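Local coordinates for arginyl-trna synthetase (Thermus thermophilus, PDB 1IQ0), which probably charges tRNA(Arg) with L-arginine in an ATP-dependent reaction that releases AMP and diphosphate, as a monomeric class I aminoacyl-tRNA synthetase, at residues 85-90 / 504-509; 90-95 / 493-498; 500-505 / 560-565. All coordinates share one frame; numbering follows the deposited sequence.

Interaction 1. Residues 85-90 / 504-509; sequences EALLRE and ALALDL
Leu-87 and Leu-88, neighbours on helix 84-92, close on the methyl of Ala-506, which stands where helix 500-509 comes nearest. CB of Ala-506 lies 3.5 Å from CD2 of Leu-87 and 3.8 Å from CD2 of Leu-88, so one small side chain is met by a branch of each leucine. The short segments cross at 56° with their axes 8.9 Å apart, a spacing that suits alanine on one side and leucine on the other.

The two leucines arrive by different routes. Leu-87 leaves its backbone toward the other helix and, with CG anti to the backbone N (chi1 -173°), extends straight across. The first bond of Leu-88 points away, but its CG stands beside the backbone N and the branch swings CD2 back to the methyl. CD2 of Leu-87 also rests 3.8 Å from the backbone N of Leu-507, whereas CD1 of Leu-87 meets CD1 of Leu-507 more loosely, at 4.3 Å.

The exposed flank of helix 84-92 is polar instead. Arg-89 spans one turn back to Glu-85 in a salt bridge: NH2 of Arg-89 donates to the anti lone pair of Glu-85 OE1 (2.8 Å), the carboxylate lying at the edge of the guanidinium and in its plane. On helix 500-509, Asp-508 binds Arg-27 and Ser-538, while Leu-505 and Leu-509 pack on helices 525-544 and 562-583.

Between 85-90 and 504-509 the touching side chains are all aliphatic, and Glu-85, Arg-89 and Asp-508 make no contact across the two segments. Such a joint depends on close shape matching and on exclusion of water rather than on directional bonds.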
loop_
_atom_site.group_PDB
_atom_site.type_symbol
_atom_site.label_atom_id
_atom_site.label_comp_id
_atom_site.label_asym_id
_atom_site.label_seq_id
_atom_site.Cartn_x
_atom_site.Cartn_y
_atom_site.Cartn_z
ATOM N N GLU A 85 25.336 24.667 -2.368
ATOM C CA GLU A 85 24.865 25.141 -1.071
ATOM C C GLU A 85 23.361 24.929 -0.896
ATOM O O GLU A 85 22.915 24.390 0.124
ATOM C CB GLU A 85 25.183 26.624 -0.904
ATOM C CG GLU A 85 24.699 27.202 0.415
ATOM C CD GLU A 85 24.819 28.712 0.471
ATOM O OE1 GLU A 85 24.497 29.293 1.528
ATOM O OE2 GLU A 85 25.231 29.319 -0.541
ATOM N N ALA A 86 22.583 25.362 -1.886
ATOM C CA ALA A 86 21.132 25.223 -1.834
ATOM C C ALA A 86 20.756 23.749 -1.778
ATOM O O ALA A 86 19.840 23.357 -1.058
ATOM C CB ALA A 86 20.492 25.887 -3.057
ATOM N N LEU A 87 21.472 22.938 -2.549
ATOM C CA LEU A 87 21.241 21.500 -2.586
ATOM C C LEU A 87 21.417 20.916 -1.172
ATOM O O LEU A 87 20.544 20.213 -0.661
ATOM C CB LEU A 87 22.232 20.871 -3.562
ATOM C CG LEU A 87 22.156 19.399 -3.945
ATOM C CD1 LEU A 87 23.047 19.186 -5.156
ATOM C CD2 LEU A 87 22.584 18.509 -2.779
ATOM N N LEU A 88 22.545 21.225 -0.542
ATOM C CA LEU A 88 22.822 20.737 0.806
ATOM C C LEU A 88 21.784 21.236 1.799
ATOM O O LEU A 88 21.286 20.474 2.624
ATOM C CB LEU A 88 24.208 21.189 1.258
ATOM C CG LEU A 88 25.381 20.611 0.471
ATOM C CD1 LEU A 88 26.661 21.398 0.772
ATOM C CD2 LEU A 88 25.535 19.143 0.840
ATOM N N ARG A 89 21.459 22.521 1.715
ATOM C CA ARG A 89 20.483 23.125 2.614
ATOM C C ARG A 89 19.152 22.379 2.541
ATOM O O ARG A 89 18.560 22.040 3.573
ATOM C CB ARG A 89 20.297 24.598 2.249
ATOM C CG ARG A 89 19.680 25.443 3.344
ATOM C CD ARG A 89 19.768 26.921 2.997
ATOM N NE ARG A 89 21.150 27.362 2.824
ATOM C CZ ARG A 89 22.061 27.385 3.794
ATOM N NH1 ARG A 89 21.745 26.992 5.021
ATOM N NH2 ARG A 89 23.294 27.798 3.535
ATOM N N GLU A 90 18.691 22.111 1.323
ATOM C CA GLU A 90 17.436 21.394 1.120
ATOM C C GLU A 90 17.532 19.943 1.603
ATOM O O GLU A 90 16.543 19.374 2.062
ATOM C CB GLU A 90 17.046 21.426 -0.365
ATOM C CG GLU A 90 15.936 20.454 -0.768
ATOM C CD GLU A 90 14.541 20.845 -0.268
ATOM O OE1 GLU A 90 13.594 20.061 -0.504
ATOM O OE2 GLU A 90 14.386 21.922 0.348
ATOM N N ALA A 504 26.874 14.161 -3.444
ATOM C CA ALA A 504 26.229 13.002 -4.050
ATOM C C ALA A 504 25.179 12.389 -3.122
ATOM O O ALA A 504 24.087 12.045 -3.561
ATOM C CB ALA A 504 27.281 11.949 -4.423
ATOM N N LEU A 505 25.506 12.248 -1.843
ATOM C CA LEU A 505 24.562 11.676 -0.889
ATOM C C LEU A 505 23.373 12.607 -0.653
ATOM O O LEU A 505 22.229 12.167 -0.611
ATOM C CB LEU A 505 25.251 11.385 0.445
ATOM C CG LEU A 505 24.339 10.850 1.558
ATOM C CD1 LEU A 505 23.620 9.581 1.086
ATOM C CD2 LEU A 505 25.171 10.555 2.791
ATOM N N ALA A 506 23.651 13.896 -0.488
ATOM C CA ALA A 506 22.596 14.874 -0.268
ATOM C C ALA A 506 21.594 14.833 -1.428
ATOM O O ALA A 506 20.384 14.906 -1.219
ATOM C CB ALA A 506 23.204 16.262 -0.143
ATOM N N LEU A 507 22.110 14.701 -2.651
ATOM C CA LEU A 507 21.267 14.649 -3.839
ATOM C C LEU A 507 20.311 13.452 -3.807
ATOM O O LEU A 507 19.142 13.577 -4.190
ATOM C CB LEU A 507 22.136 14.609 -5.091
ATOM C CG LEU A 507 21.488 14.775 -6.467
ATOM C CD1 LEU A 507 20.576 16.002 -6.507
ATOM C CD2 LEU A 507 22.611 14.903 -7.500
ATOM N N ASP A 508 20.785 12.293 -3.353
ATOM C CA ASP A 508 19.890 11.138 -3.278
ATOM C C ASP A 508 18.794 11.417 -2.258
ATOM O O ASP A 508 17.664 10.954 -2.405
ATOM C CB ASP A 508 20.651 9.873 -2.902
ATOM C CG ASP A 508 21.525 9.383 -4.029
ATOM O OD1 ASP A 508 21.129 9.578 -5.198
ATOM O OD2 ASP A 508 22.594 8.805 -3.752
ATOM N N LEU A 509 19.129 12.193 -1.231
ATOM C CA LEU A 509 18.158 12.550 -0.208
ATOM C C LEU A 509 17.061 13.470 -0.763
ATOM O O LEU A 509 15.936 13.473 -0.260
ATOM C CB LEU A 509 18.863 13.229 0.964
ATOM C CG LEU A 509 19.558 12.272 1.937
ATOM C CD1 LEU A 509 20.481 13.049 2.870
ATOM C CD2 LEU A 509 18.499 11.513 2.730
#

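Interaction 2. Residues 90-95 / 493-498; sequences EALRPK and PDLSQA
Leu-92, in the last turn of helix 84-92, reaches toward Leu-495 and Pro-493. Its CB starts out in their direction but remains too far away to touch, and CG, placed beside the backbone N (chi1 -61°), only carries the fork forward. Of the two branches one makes the contact: CD1 of Leu-92 lies 4.0 Å from CD2 of Leu-495 and grazes CG of the Pro-493 ring at 4.5 Å. The two leucines slide past each other in opposite directions, a loose apolar fit near the surface.

Pro-493 and Leu-495 belong to the link between helices 470-487 and 500-509 of the DALR anticodon-binding domain, where residues 495-497 form a short 3-10 turn. Asp-494 begins it with an Asx turn, its OD1 accepting from the backbone N of Ser-496. From the same face of the carboxylate, OG of Ser-496 donates to OD1 of Asp-494 at 2.6 Å. OD2 of Asp-494 takes NE2 of Gln-497 at 2.9 Å, and these three polar side chains tie the turn to itself. Past the helix end, Arg-93 folds back on Glu-90 in a side-on salt bridge: NE of Arg-93 meets OE2 of Glu-90 from above the carboxylate plane at 3.2 Å, and NH2 of Arg-93 meets OE1 of Glu-90 at 3.1 Å.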
loop_
_atom_site.group_PDB
_atom_site.type_symbol
_atom_site.label_atom_id
_atom_site.label_comp_id
_atom_site.label_asym_id
_atom_site.label_seq_id
_atom_site.Cartn_x
_atom_site.Cartn_y
_atom_site.Cartn_z
ATOM N N GLU A 90 18.691 22.111 1.323
ATOM C CA GLU A 90 17.436 21.394 1.120
ATOM C C GLU A 90 17.532 19.943 1.603
ATOM O O GLU A 90 16.543 19.374 2.062
ATOM C CB GLU A 90 17.046 21.426 -0.365
ATOM C CG GLU A 90 15.936 20.454 -0.768
ATOM C CD GLU A 90 14.541 20.845 -0.268
ATOM O OE1 GLU A 90 13.594 20.061 -0.504
ATOM O OE2 GLU A 90 14.386 21.922 0.348
ATOM N N ALA A 91 18.713 19.338 1.494
ATOM C CA ALA A 91 18.881 17.955 1.940
ATOM C C ALA A 91 18.830 17.870 3.461
ATOM O O ALA A 91 18.355 16.884 4.022
ATOM C CB ALA A 91 20.206 17.386 1.438
ATOM N N LEU A 92 19.315 18.909 4.127
ATOM C CA LEU A 92 19.327 18.919 5.580
ATOM C C LEU A 92 17.974 19.246 6.210
ATOM O O LEU A 92 17.682 18.794 7.317
ATOM C CB LEU A 92 20.396 19.891 6.085
ATOM C CG LEU A 92 21.821 19.524 5.659
ATOM C CD1 LEU A 92 22.823 20.444 6.353
ATOM C CD2 LEU A 92 22.100 18.066 6.013
ATOM N N ARG A 93 17.154 20.020 5.503
ATOM C CA ARG A 93 15.830 20.405 5.993
ATOM C C ARG A 93 15.017 19.180 6.422
ATOM O O ARG A 93 14.987 18.166 5.721
ATOM C CB ARG A 93 15.072 21.170 4.899
ATOM C CG ARG A 93 13.672 21.621 5.296
ATOM C CD ARG A 93 12.992 22.430 4.189
ATOM N NE ARG A 93 12.672 21.629 3.008
ATOM C CZ ARG A 93 11.827 20.601 3.001
ATOM N NH1 ARG A 93 11.210 20.234 4.116
ATOM N NH2 ARG A 93 11.590 19.939 1.875
ATOM N N PRO A 94 14.349 19.254 7.586
ATOM C CA PRO A 94 13.540 18.130 8.080
ATOM C C PRO A 94 12.319 17.855 7.200
ATOM O O PRO A 94 11.596 18.778 6.819
ATOM C CB PRO A 94 13.151 18.579 9.484
ATOM C CG PRO A 94 13.044 20.073 9.331
ATOM C CD PRO A 94 14.280 20.397 8.516
ATOM N N LYS A 95 12.097 16.582 6.882
ATOM C CA LYS A 95 10.967 16.184 6.047
ATOM C C LYS A 95 9.810 15.615 6.874
ATOM O O LYS A 95 9.981 14.661 7.639
ATOM C CB LYS A 95 11.417 15.157 4.993
ATOM C CG LYS A 95 12.830 14.590 5.193
ATOM C CD LYS A 95 12.982 13.851 6.528
ATOM C CE LYS A 95 12.053 12.651 6.619
ATOM N NZ LYS A 95 11.932 12.142 8.014
ATOM N N PRO A 493 26.611 23.275 10.863
ATOM C CA PRO A 493 27.346 22.621 9.780
ATOM C C PRO A 493 28.041 23.676 8.937
ATOM O O PRO A 493 27.508 24.767 8.751
ATOM C CB PRO A 493 26.243 21.926 8.978
ATOM C CG PRO A 493 25.129 21.750 9.980
ATOM C CD PRO A 493 25.164 23.042 10.732
ATOM N N ASP A 494 29.229 23.363 8.432
ATOM C CA ASP A 494 29.925 24.308 7.568
ATOM C C ASP A 494 29.785 23.765 6.155
ATOM O O ASP A 494 30.604 22.965 5.698
ATOM C CB ASP A 494 31.406 24.427 7.940
ATOM C CG ASP A 494 32.143 25.429 7.060
ATOM O OD1 ASP A 494 31.504 25.999 6.141
ATOM O OD2 ASP A 494 33.357 25.642 7.282
ATOM N N LEU A 495 28.734 24.202 5.467
ATOM C CA LEU A 495 28.455 23.740 4.115
ATOM C C LEU A 495 29.598 23.921 3.125
ATOM O O LEU A 495 29.735 23.135 2.187
ATOM C CB LEU A 495 27.196 24.428 3.578
ATOM C CG LEU A 495 25.946 24.348 4.462
ATOM C CD1 LEU A 495 24.768 24.932 3.707
ATOM C CD2 LEU A 495 25.654 22.908 4.853
ATOM N N SER A 496 30.427 24.940 3.333
ATOM C CA SER A 496 31.541 25.203 2.416
ATOM C C SER A 496 32.610 24.104 2.389
ATOM O O SER A 496 33.376 24.008 1.429
ATOM C CB SER A 496 32.207 26.541 2.759
ATOM O OG SER A 496 32.914 26.467 3.987
ATOM N N GLN A 497 32.666 23.282 3.434
ATOM C CA GLN A 497 33.657 22.206 3.492
ATOM C C GLN A 497 33.186 20.894 2.843
ATOM O O GLN A 497 33.900 19.892 2.862
ATOM C CB GLN A 497 34.072 21.944 4.947
ATOM C CG GLN A 497 34.825 23.105 5.612
ATOM C CD GLN A 497 35.415 22.718 6.956
ATOM O OE1 GLN A 497 36.235 21.804 7.044
ATOM N NE2 GLN A 497 34.998 23.413 8.015
ATOM N N ALA A 498 31.995 20.910 2.255
ATOM C CA ALA A 498 31.440 19.720 1.613
ATOM C C ALA A 498 32.295 19.187 0.466
ATOM O O ALA A 498 32.830 19.953 -0.331
ATOM C CB ALA A 498 30.027 20.016 1.108
#

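Interaction 3. Residues 500-505 / 560-565; sequences PYERAL and EGLREL
Glu-502 of helix 500-509 and Leu-565 of helix 562-583 meet within the helical DALR anticodon-binding domain, close to the start of both helices. The glutamate works here by its aliphatic part: CG of Glu-502, standing beside the backbone N (chi1 -80°), comes 3.9 Å from CD2 of Leu-565. CG of Leu-565 is anti to its backbone N (chi1 166°), which extends CD2 to Glu-502; the two side chains cross obliquely.

A bend at chi2 then turns the Glu-502 carboxylate off the leucine. OE2 of Glu-502 binds Thr-499 OG1 and passes CD2 of Leu-562 at 4.5 Å, while OE1 takes a salt bridge from Arg-566 and a hydrogen bond with the hydroxyl of Tyr-542. A buried acid is therefore well supplied with partners, which should favour its charged form. Leu-562 reaches over from a first torsion well off a staggered position.

Gly-561 occupies the N-cap of helix 562-583 with a positive phi that would press a CB against the preceding carbonyl. Having no side chain, it cannot cap in return, but N of Gly-561 donates to OE1 of Glu-564 at 2.7 Å, on the syn side, 31° out of the carboxylate plane.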
loop_
_atom_site.group_PDB
_atom_site.type_symbol
_atom_site.label_atom_id
_atom_site.label_comp_id
_atom_site.label_asym_id
_atom_site.label_seq_id
_atom_site.Cartn_x
_atom_site.Cartn_y
_atom_site.Cartn_z
ATOM N N PRO A 500 32.611 16.046 -2.780
ATOM C CA PRO A 500 31.690 15.400 -3.718
ATOM C C PRO A 500 30.903 14.256 -3.059
ATOM O O PRO A 500 29.832 13.880 -3.542
ATOM C CB PRO A 500 32.619 14.904 -4.825
ATOM C CG PRO A 500 33.677 15.975 -4.863
ATOM C CD PRO A 500 33.953 16.189 -3.378
ATOM N N TYR A 501 31.432 13.706 -1.962
ATOM C CA TYR A 501 30.747 12.621 -1.251
ATOM C C TYR A 501 29.497 13.149 -0.558
ATOM O O TYR A 501 28.452 12.499 -0.576
ATOM C CB TYR A 501 31.648 11.985 -0.189
ATOM C CG TYR A 501 32.774 11.131 -0.729
ATOM C CD1 TYR A 501 34.080 11.616 -0.780
ATOM C CD2 TYR A 501 32.536 9.828 -1.170
ATOM C CE1 TYR A 501 35.129 10.821 -1.254
ATOM C CE2 TYR A 501 33.576 9.024 -1.643
ATOM C CZ TYR A 501 34.870 9.530 -1.679
ATOM O OH TYR A 501 35.898 8.737 -2.132
ATOM N N GLU A 502 29.611 14.313 0.081
ATOM C CA GLU A 502 28.467 14.911 0.760
ATOM C C GLU A 502 27.417 15.311 -0.278
ATOM O O GLU A 502 26.226 15.075 -0.089
ATOM C CB GLU A 502 28.880 16.163 1.547
ATOM C CG GLU A 502 29.523 15.894 2.898
ATOM C CD GLU A 502 30.837 15.158 2.777
ATOM O OE1 GLU A 502 30.931 14.043 3.329
ATOM O OE2 GLU A 502 31.772 15.694 2.127
ATOM N N ARG A 503 27.874 15.909 -1.373
ATOM C CA ARG A 503 26.977 16.363 -2.429
ATOM C C ARG A 503 26.179 15.220 -3.042
ATOM O O ARG A 503 24.958 15.297 -3.150
ATOM C CB ARG A 503 27.771 17.083 -3.523
ATOM C CG ARG A 503 26.896 17.662 -4.630
ATOM C CD ARG A 503 27.720 18.261 -5.761
ATOM N NE ARG A 503 26.904 18.502 -6.950
ATOM C CZ ARG A 503 26.001 19.470 -7.059
ATOM N NH1 ARG A 503 25.798 20.303 -6.048
ATOM N NH2 ARG A 503 25.295 19.601 -8.172
ATOM N N ALA A 504 26.874 14.161 -3.444
ATOM C CA ALA A 504 26.229 13.002 -4.050
ATOM C C ALA A 504 25.179 12.389 -3.122
ATOM O O ALA A 504 24.087 12.045 -3.561
ATOM C CB ALA A 504 27.281 11.949 -4.423
ATOM N N LEU A 505 25.506 12.248 -1.843
ATOM C CA LEU A 505 24.562 11.676 -0.889
ATOM C C LEU A 505 23.373 12.607 -0.653
ATOM O O LEU A 505 22.229 12.167 -0.611
ATOM C CB LEU A 505 25.251 11.385 0.445
ATOM C CG LEU A 505 24.339 10.850 1.558
ATOM C CD1 LEU A 505 23.620 9.581 1.086
ATOM C CD2 LEU A 505 25.171 10.555 2.791
ATOM N N GLU A 560 36.644 20.499 12.533
ATOM C CA GLU A 560 35.540 21.393 12.848
ATOM C C GLU A 560 34.877 21.902 11.579
ATOM O O GLU A 560 35.555 22.244 10.618
ATOM C CB GLU A 560 36.043 22.577 13.675
ATOM C CG GLU A 560 34.952 23.550 14.081
ATOM C CD GLU A 560 35.462 24.616 15.025
ATOM O OE1 GLU A 560 35.952 24.253 16.115
ATOM O OE2 GLU A 560 35.375 25.815 14.680
ATOM N N GLY A 561 33.549 21.945 11.584
ATOM C CA GLY A 561 32.815 22.403 10.417
ATOM C C GLY A 561 32.397 21.239 9.544
ATOM O O GLY A 561 31.225 21.109 9.184
ATOM N N LEU A 562 33.353 20.381 9.204
ATOM C CA LEU A 562 33.064 19.216 8.375
ATOM C C LEU A 562 32.354 18.159 9.217
ATOM O O LEU A 562 31.439 17.487 8.740
ATOM C CB LEU A 562 34.354 18.615 7.819
ATOM C CG LEU A 562 34.346 18.100 6.377
ATOM C CD1 LEU A 562 35.514 17.111 6.190
ATOM C CD2 LEU A 562 33.015 17.447 6.041
ATOM N N ARG A 563 32.790 18.009 10.466
ATOM C CA ARG A 563 32.192 17.032 11.372
ATOM C C ARG A 563 30.709 17.343 11.539
ATOM O O ARG A 563 29.867 16.456 11.421
ATOM C CB ARG A 563 32.907 17.048 12.736
ATOM C CG ARG A 563 32.135 16.350 13.859
ATOM C CD ARG A 563 33.009 16.019 15.081
ATOM N NE ARG A 563 32.203 15.521 16.203
ATOM C CZ ARG A 563 32.620 14.638 17.111
ATOM N NH1 ARG A 563 33.850 14.124 17.054
ATOM N NH2 ARG A 563 31.805 14.268 18.090
ATOM N N GLU A 564 30.396 18.609 11.797
ATOM C CA GLU A 564 29.014 19.038 11.966
ATOM C C GLU A 564 28.225 18.790 10.674
ATOM O O GLU A 564 27.100 18.297 10.710
ATOM C CB GLU A 564 28.959 20.527 12.331
ATOM C CG GLU A 564 29.456 20.894 13.732
ATOM C CD GLU A 564 30.919 20.532 13.984
ATOM O OE1 GLU A 564 31.731 20.560 13.036
ATOM O OE2 GLU A 564 31.260 20.233 15.145
ATOM N N LEU A 565 28.813 19.129 9.532
ATOM C CA LEU A 565 28.144 18.915 8.253
ATOM C C LEU A 565 27.791 17.441 8.060
ATOM O O LEU A 565 26.661 17.112 7.688
ATOM C CB LEU A 565 29.035 19.370 7.094
ATOM C CG LEU A 565 28.605 18.912 5.695
ATOM C CD1 LEU A 565 27.223 19.463 5.352
ATOM C CD2 LEU A 565 29.624 19.378 4.679
#

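The three contacts form one cluster, their centres 7 Å (interactions 1 and 2), 8 Å (2 and 3) and 10 Å (1 and 3) apart, toward one end of the molecule. Interactions 1 and 2 share helix 84-92, which follows the N-terminal antiparallel sheet. Interaction 2 begins on Glu-90, where the first segment of interaction 1 ends, and its second segment precedes 504-509. Interaction 3 starts on the helix where interaction 1 ends, sharing Ala-504 and Leu-505. Residues 493-498 are hydrogen-bonded to 560-565 by the backbones of Asp-494 and Gly-561 and by the Gln-497 amide with Glu-560 O. Helix 84-92 thus packs on helix 500-509 and on the loop before it, both in the range of the anticodon-binding domain.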